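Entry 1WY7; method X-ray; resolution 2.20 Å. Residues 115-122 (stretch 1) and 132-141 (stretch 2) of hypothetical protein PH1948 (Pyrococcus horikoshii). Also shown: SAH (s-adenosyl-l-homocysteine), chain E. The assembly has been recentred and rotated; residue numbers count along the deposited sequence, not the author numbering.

Stretch 1 115-122: IVIMNPPF
Stretch 2 (132-141) PFLLKAFEIS

A β-strand that includes Ile 115, Val 116 and Ile 117 packs against an α-helix that starts before Pro 132 and runs through Ile 140. Their N-to-C directions make an angle of 161°, so the two elements are nearly antiparallel, and their axes approach to 8.6 Å. The register follows: CA of Ile 115 is 5.8 Å from CA of Ser 141, CA of Val 116 6.2 Å from CA of Ala 137, and CA of Pro 120 6.7 Å from CA of Phe 133. The strand is extended (phi/psi -117/135 at Val 116), whereas most of the helix keeps values near -62/-46, with Ile 140 already drifting to -95/-6, and i to i+4 bonds such as Ala 137 N to Phe 133 O, 2.9 Å. The last, Ser 141 N to Ala 137 O at 3.1 Å, is weak, and Ser 141 leaves helical geometry at -145/166.

No hydrogen bond joins the stretches; their contact is largely apolar, burying 397 Å² in total. Strand alternation turns Val 116 and Met 118 toward the helix, while the CA-to-CB bond of Ile 115 points away. Val 116 is t (chi1 168°), with Val 116 CG1 3.9 Å from Ala 137 CB and Val 116 CG2 3.9 Å from Ile 140 CG1 and 3.6 Å from Ser 141 CB. The branched side chain fills the space beside these three residues. Ala 137 points its small methyl at the strand where the backbones run close. Ile 140 starts sideways, but chi1 p and chi2 t bring its end nearer.

Met 118, a selenomethionine, is p, t, t (59°, -178°, -169°). With chi2 and chi3 both trans, the chain reaches straight out toward the helix: Met 118 SE lies 3.9 Å from Phe 133 CB, and Met 118 CE lies 3.7 Å from Leu 134 CD2 and 3.9 Å from Ala 137 CB. Leu 134 points away at CB, yet its m, t conformation returns its end to this methyl.

Phe 133, m with chi2 79°, meets both prolines. Pro 121 CD sits over one ring face, 3.9 Å from the Phe 133 ring centroid and 3.5 Å from Phe 133 CE1, a CH-π contact suited to a rigid ring with polarised C-H bonds beside nitrogen. Pro 120 CB makes an off-centre CH-π contact, 4.1 Å from the Phe 133 ring centroid. Both proline rings are C-gamma endo. At the aromatic edge, Phe 133 CZ is 3.4 Å from SAH C4, while Asn 119 O approaches SAH C5' at 3.4 Å.

On the helix, Lys 136 (t, p, p, t) curls so that Lys 136 NZ forms a 2.5 Å salt bridge with Glu 139 OE1, leading its charge away from the strand.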

ATOM      1  N   ILE A 115       3.941  -2.752  11.251  1.00 36.07           N
ATOM      2  CA  ILE A 115       3.499  -3.290   9.970  1.00 33.05           C
ATOM      3  C   ILE A 115       3.639  -2.302   8.813  1.00 32.06           C
ATOM      4  O   ILE A 115       3.505  -1.095   8.978  1.00 31.49           O
ATOM      5  CB  ILE A 115       1.977  -3.736  10.028  1.00 33.88           C
ATOM      6  CG1 ILE A 115       1.817  -5.098  10.707  1.00 35.91           C
ATOM      7  CG2 ILE A 115       1.390  -3.857   8.630  1.00 31.04           C
ATOM      8  CD1 ILE A 115       1.873  -5.053  12.182  1.00 38.18           C
ATOM      9  N   VAL A 116       3.917  -2.836   7.632  1.00 30.53           N
ATOM     10  CA  VAL A 116       3.975  -2.012   6.446  1.00 28.33           C
ATOM     11  C   VAL A 116       2.872  -2.490   5.495  1.00 28.01           C
ATOM     12  O   VAL A 116       2.689  -3.690   5.303  1.00 28.51           O
ATOM     13  CB  VAL A 116       5.314  -2.138   5.667  1.00 25.94           C
ATOM     14  CG1 VAL A 116       5.147  -1.480   4.318  1.00 20.20           C
ATOM     15  CG2 VAL A 116       6.479  -1.492   6.430  1.00 23.30           C
ATOM     16  N   ILE A 117       2.131  -1.550   4.923  1.00 25.96           N
ATOM     17  CA  ILE A 117       1.129  -1.876   3.921  1.00 25.54           C
ATOM     18  C   ILE A 117       1.476  -0.939   2.778  1.00 25.95           C
ATOM     19  O   ILE A 117       1.868   0.207   3.015  1.00 26.58           O
ATOM     20  CB  ILE A 117      -0.310  -1.618   4.407  1.00 24.85           C
ATOM     21  CG1 ILE A 117      -0.506  -0.138   4.757  1.00 25.11           C
ATOM     22  CG2 ILE A 117      -0.602  -2.523   5.599  1.00 24.62           C
ATOM     23  CD1 ILE A 117      -1.906   0.189   5.314  1.00 29.75           C
HETATM   24  N   MSE A 118       1.372  -1.420   1.545  1.00 25.23           N
HETATM   25  CA  MSE A 118       1.701  -0.572   0.421  1.00 26.52           C
HETATM   26  C   MSE A 118       1.200  -1.064  -0.928  1.00 26.42           C
HETATM   27  O   MSE A 118       1.070  -2.266  -1.170  1.00 25.06           O
HETATM   28  CB  MSE A 118       3.234  -0.353   0.346  1.00 26.20           C
HETATM   29  CG  MSE A 118       4.093  -1.625   0.210  1.00 29.27           C
HETATM   30 SE   MSE A 118       5.888  -1.267   0.184  1.00 33.59          SE
HETATM   31  CE  MSE A 118       6.524  -2.823  -0.308  1.00 29.58           C
ATOM     32  N   ASN A 119       0.912  -0.094  -1.789  1.00 25.72           N
ATOM     33  CA  ASN A 119       0.491  -0.307  -3.170  1.00 26.93           C
ATOM     34  C   ASN A 119       1.575   0.505  -3.883  1.00 27.88           C
ATOM     35  O   ASN A 119       1.313   1.600  -4.380  1.00 26.33           O
ATOM     36  CB  ASN A 119      -0.891   0.322  -3.413  1.00 26.59           C
ATOM     37  CG  ASN A 119      -1.377   0.154  -4.845  1.00 29.99           C
ATOM     38  OD1 ASN A 119      -2.430   0.669  -5.212  1.00 34.28           O
ATOM     39  ND2 ASN A 119      -0.618  -0.567  -5.657  1.00 33.34           N
ATOM     40  N   PRO A 120       2.814  -0.016  -3.917  1.00 29.53           N
ATOM     41  CA  PRO A 120       3.937   0.675  -4.559  1.00 30.33           C
ATOM     42  C   PRO A 120       3.875   0.666  -6.070  1.00 31.32           C
ATOM     43  O   PRO A 120       3.117  -0.091  -6.657  1.00 29.98           O
ATOM     44  CB  PRO A 120       5.147  -0.090  -4.023  1.00 30.00           C
ATOM     45  CG  PRO A 120       4.632  -1.510  -3.992  1.00 28.49           C
ATOM     46  CD  PRO A 120       3.224  -1.351  -3.431  1.00 28.74           C
ATOM     47  N   PRO A 121       4.659   1.538  -6.723  1.00 34.44           N
ATOM     48  CA  PRO A 121       4.636   1.545  -8.189  1.00 36.26           C
ATOM     49  C   PRO A 121       5.152   0.189  -8.648  1.00 37.56           C
ATOM     50  O   PRO A 121       6.043  -0.377  -8.014  1.00 34.10           O
ATOM     51  CB  PRO A 121       5.587   2.693  -8.550  1.00 35.68           C
ATOM     52  CG  PRO A 121       6.473   2.811  -7.362  1.00 35.69           C
ATOM     53  CD  PRO A 121       5.531   2.602  -6.205  1.00 32.72           C
ATOM     54  N   PHE A 122       4.582  -0.341  -9.725  1.00 41.04           N
ATOM     55  CA  PHE A 122       5.012  -1.638 -10.222  1.00 46.19           C
ATOM     56  C   PHE A 122       6.353  -1.549 -10.958  1.00 49.29           C
ATOM     57  O   PHE A 122       7.032  -2.557 -11.160  1.00 48.91           O
ATOM     58  CB  PHE A 122       3.916  -2.239 -11.108  1.00 46.81           C
ATOM     59  CG  PHE A 122       2.598  -2.417 -10.393  1.00 49.05           C
ATOM     60  CD1 PHE A 122       2.566  -2.888  -9.081  1.00 48.86           C
ATOM     61  CD2 PHE A 122       1.394  -2.120 -11.025  1.00 49.81           C
ATOM     62  CE1 PHE A 122       1.356  -3.059  -8.408  1.00 50.63           C
ATOM     63  CE2 PHE A 122       0.180  -2.291 -10.360  1.00 50.48           C
ATOM     64  CZ  PHE A 122       0.164  -2.761  -9.049  1.00 49.81           C
ATOM     65  N   PRO A 132      12.962   0.092  -4.241  1.00 34.63           N
ATOM     66  CA  PRO A 132      13.224   0.967  -3.093  1.00 33.62           C
ATOM     67  C   PRO A 132      12.156   0.761  -2.006  1.00 33.02           C
ATOM     68  O   PRO A 132      12.433   0.880  -0.807  1.00 33.24           O
ATOM     69  CB  PRO A 132      13.148   2.369  -3.706  1.00 33.78           C
ATOM     70  CG  PRO A 132      13.587   2.152  -5.118  1.00 31.19           C
ATOM     71  CD  PRO A 132      12.908   0.868  -5.497  1.00 33.60           C
ATOM     72  N   PHE A 133      10.932   0.457  -2.433  1.00 31.09           N
ATOM     73  CA  PHE A 133       9.829   0.230  -1.496  1.00 30.27           C
ATOM     74  C   PHE A 133       9.969  -1.101  -0.737  1.00 29.42           C
ATOM     75  O   PHE A 133       9.800  -1.145   0.479  1.00 28.50           O
ATOM     76  CB  PHE A 133       8.478   0.279  -2.231  1.00 28.06           C
ATOM     77  CG  PHE A 133       8.063   1.665  -2.647  1.00 26.24           C
ATOM     78  CD1 PHE A 133       8.602   2.270  -3.785  1.00 26.67           C
ATOM     79  CD2 PHE A 133       7.154   2.382  -1.878  1.00 24.70           C
ATOM     80  CE1 PHE A 133       8.234   3.579  -4.144  1.00 27.06           C
ATOM     81  CE2 PHE A 133       6.779   3.684  -2.226  1.00 24.91           C
ATOM     82  CZ  PHE A 133       7.316   4.284  -3.354  1.00 24.16           C
ATOM     83  N   LEU A 134      10.286  -2.177  -1.455  1.00 29.60           N
ATOM     84  CA  LEU A 134      10.461  -3.480  -0.820  1.00 29.83           C
ATOM     85  C   LEU A 134      11.652  -3.431   0.130  1.00 30.59           C
ATOM     86  O   LEU A 134      11.560  -3.915   1.257  1.00 29.12           O
ATOM     87  CB  LEU A 134      10.656  -4.570  -1.871  1.00 29.05           C
ATOM     88  CG  LEU A 134       9.388  -4.869  -2.668  1.00 28.66           C
ATOM     89  CD1 LEU A 134       9.727  -5.617  -3.941  1.00 28.21           C
ATOM     90  CD2 LEU A 134       8.433  -5.665  -1.788  1.00 31.33           C
ATOM     91  N   LEU A 135      12.762  -2.832  -0.315  1.00 32.49           N
ATOM     92  CA  LEU A 135      13.948  -2.709   0.543  1.00 32.67           C
ATOM     93  C   LEU A 135      13.615  -1.967   1.833  1.00 29.71           C
ATOM     94  O   LEU A 135      13.962  -2.419   2.911  1.00 30.59           O
ATOM     95  CB  LEU A 135      15.092  -1.966  -0.174  1.00 34.17           C
ATOM     96  CG  LEU A 135      16.146  -2.837  -0.865  1.00 37.49           C
ATOM     97  CD1 LEU A 135      17.194  -1.943  -1.546  1.00 37.60           C
ATOM     98  CD2 LEU A 135      16.802  -3.749   0.166  1.00 35.15           C
ATOM     99  N   LYS A 136      12.965  -0.814   1.717  1.00 28.75           N
ATOM    100  CA  LYS A 136      12.597  -0.031   2.894  1.00 27.98           C
ATOM    101  C   LYS A 136      11.629  -0.802   3.799  1.00 28.24           C
ATOM    102  O   LYS A 136      11.806  -0.846   5.013  1.00 28.60           O
ATOM    103  CB  LYS A 136      11.969   1.291   2.460  1.00 27.70           C
ATOM    104  CG  LYS A 136      11.530   2.185   3.601  1.00 27.96           C
ATOM    105  CD  LYS A 136      12.693   2.515   4.525  1.00 31.15           C
ATOM    106  CE  LYS A 136      13.839   3.181   3.765  1.00 29.57           C
ATOM    107  NZ  LYS A 136      14.989   3.382   4.673  1.00 32.04           N
ATOM    108  N   ALA A 137      10.603  -1.403   3.207  1.00 29.06           N
ATOM    109  CA  ALA A 137       9.627  -2.174   3.981  1.00 30.49           C
ATOM    110  C   ALA A 137      10.333  -3.270   4.779  1.00 30.34           C
ATOM    111  O   ALA A 137      10.091  -3.438   5.969  1.00 31.39           O
ATOM    112  CB  ALA A 137       8.562  -2.806   3.040  1.00 26.99           C
ATOM    113  N   PHE A 138      11.213  -4.015   4.125  1.00 31.87           N
ATOM    114  CA  PHE A 138      11.941  -5.083   4.810  1.00 33.96           C
ATOM    115  C   PHE A 138      12.841  -4.545   5.919  1.00 34.90           C
ATOM    116  O   PHE A 138      13.053  -5.193   6.944  1.00 37.31           O
ATOM    117  CB  PHE A 138      12.763  -5.868   3.796  1.00 31.12           C
ATOM    118  CG  PHE A 138      11.927  -6.621   2.812  1.00 32.57           C
ATOM    119  CD1 PHE A 138      12.395  -6.871   1.531  1.00 30.22           C
ATOM    120  CD2 PHE A 138      10.653  -7.066   3.164  1.00 31.99           C
ATOM    121  CE1 PHE A 138      11.615  -7.546   0.611  1.00 31.92           C
ATOM    122  CE2 PHE A 138       9.864  -7.744   2.254  1.00 32.28           C
ATOM    123  CZ  PHE A 138      10.345  -7.985   0.972  1.00 33.53           C
ATOM    124  N   GLU A 139      13.346  -3.343   5.707  1.00 34.79           N
ATOM    125  CA  GLU A 139      14.230  -2.668   6.645  1.00 37.24           C
ATOM    126  C   GLU A 139      13.528  -2.196   7.926  1.00 37.36           C
ATOM    127  O   GLU A 139      14.040  -2.383   9.031  1.00 36.31           O
ATOM    128  CB  GLU A 139      14.834  -1.452   5.925  1.00 39.40           C
ATOM    129  CG  GLU A 139      16.112  -0.912   6.503  1.00 45.83           C
ATOM    130  CD  GLU A 139      16.254   0.595   6.303  1.00 48.14           C
ATOM    131  OE1 GLU A 139      15.871   1.106   5.228  1.00 47.77           O
ATOM    132  OE2 GLU A 139      16.758   1.267   7.229  1.00 50.17           O
ATOM    133  N   ILE A 140      12.348  -1.591   7.780  1.00 37.14           N
ATOM    134  CA  ILE A 140      11.639  -1.039   8.938  1.00 35.88           C
ATOM    135  C   ILE A 140      10.576  -1.885   9.634  1.00 36.30           C
ATOM    136  O   ILE A 140      10.060  -1.483  10.676  1.00 35.88           O
ATOM    137  CB  ILE A 140      10.967   0.324   8.596  1.00 34.72           C
ATOM    138  CG1 ILE A 140       9.835   0.130   7.581  1.00 34.78           C
ATOM    139  CG2 ILE A 140      11.990   1.284   8.031  1.00 35.14           C
ATOM    140  CD1 ILE A 140       8.962   1.383   7.387  1.00 31.00           C
ATOM    141  N   SER A 141      10.243  -3.047   9.089  1.00 37.41           N
ATOM    142  CA  SER A 141       9.215  -3.873   9.718  1.00 37.76           C
ATOM    143  C   SER A 141       9.499  -5.361   9.583  1.00 37.98           C
ATOM    144  O   SER A 141      10.352  -5.767   8.801  1.00 39.16           O
ATOM    145  CB  SER A 141       7.843  -3.561   9.095  1.00 38.91           C
ATOM    146  OG  SER A 141       6.805  -4.327   9.701  1.00 39.44           O
TER
HETATM  147  N   SAH E1001      -3.643   6.189  -3.857  1.00 49.91           N
HETATM  148  CA  SAH E1001      -2.980   4.909  -3.534  1.00 50.93           C
HETATM  149  CB  SAH E1001      -1.480   5.087  -3.820  1.00 47.39           C
HETATM  150  CG  SAH E1001      -1.282   4.685  -5.238  1.00 45.85           C
HETATM  151  SD  SAH E1001       0.302   4.769  -6.095  1.00 42.13           S
HETATM  152  C   SAH E1001      -3.332   4.582  -2.108  1.00 51.79           C
HETATM  153  O   SAH E1001      -4.360   5.133  -1.603  1.00 52.57           O
HETATM  154  OXT SAH E1001      -2.528   3.769  -1.542  1.00 50.06           O
HETATM  155  C5' SAH E1001       1.560   4.913  -4.844  1.00 42.38           C
HETATM  156  C4' SAH E1001       2.196   6.282  -4.563  1.00 38.73           C
HETATM  157  O4' SAH E1001       3.640   6.149  -4.582  1.00 37.04           O
HETATM  158  C3' SAH E1001       1.961   7.377  -5.606  1.00 37.81           C
HETATM  159  O3' SAH E1001       0.966   8.222  -4.994  1.00 35.00           O
HETATM  160  C2' SAH E1001       3.286   8.147  -5.726  1.00 35.76           C
HETATM  161  O2' SAH E1001       3.326   9.556  -5.695  1.00 33.23           O
HETATM  162  C1' SAH E1001       4.168   7.451  -4.676  1.00 36.68           C
HETATM  163  N9  SAH E1001       5.576   7.357  -5.034  1.00 38.09           N
HETATM  164  C8  SAH E1001       6.182   7.094  -6.250  1.00 37.31           C
HETATM  165  N7  SAH E1001       7.490   7.068  -6.198  1.00 37.18           N
HETATM  166  C5  SAH E1001       7.780   7.329  -4.862  1.00 37.77           C
HETATM  167  C6  SAH E1001       8.993   7.429  -4.127  1.00 36.07           C
HETATM  168  N6  SAH E1001      10.199   7.259  -4.711  1.00 38.76           N
HETATM  169  N1  SAH E1001       8.954   7.708  -2.782  1.00 35.81           N
HETATM  170  C2  SAH E1001       7.743   7.869  -2.198  1.00 37.11           C
HETATM  171  N3  SAH E1001       6.525   7.795  -2.783  1.00 39.36           N
HETATM  172  C4  SAH E1001       6.609   7.515  -4.133  1.00 38.06           C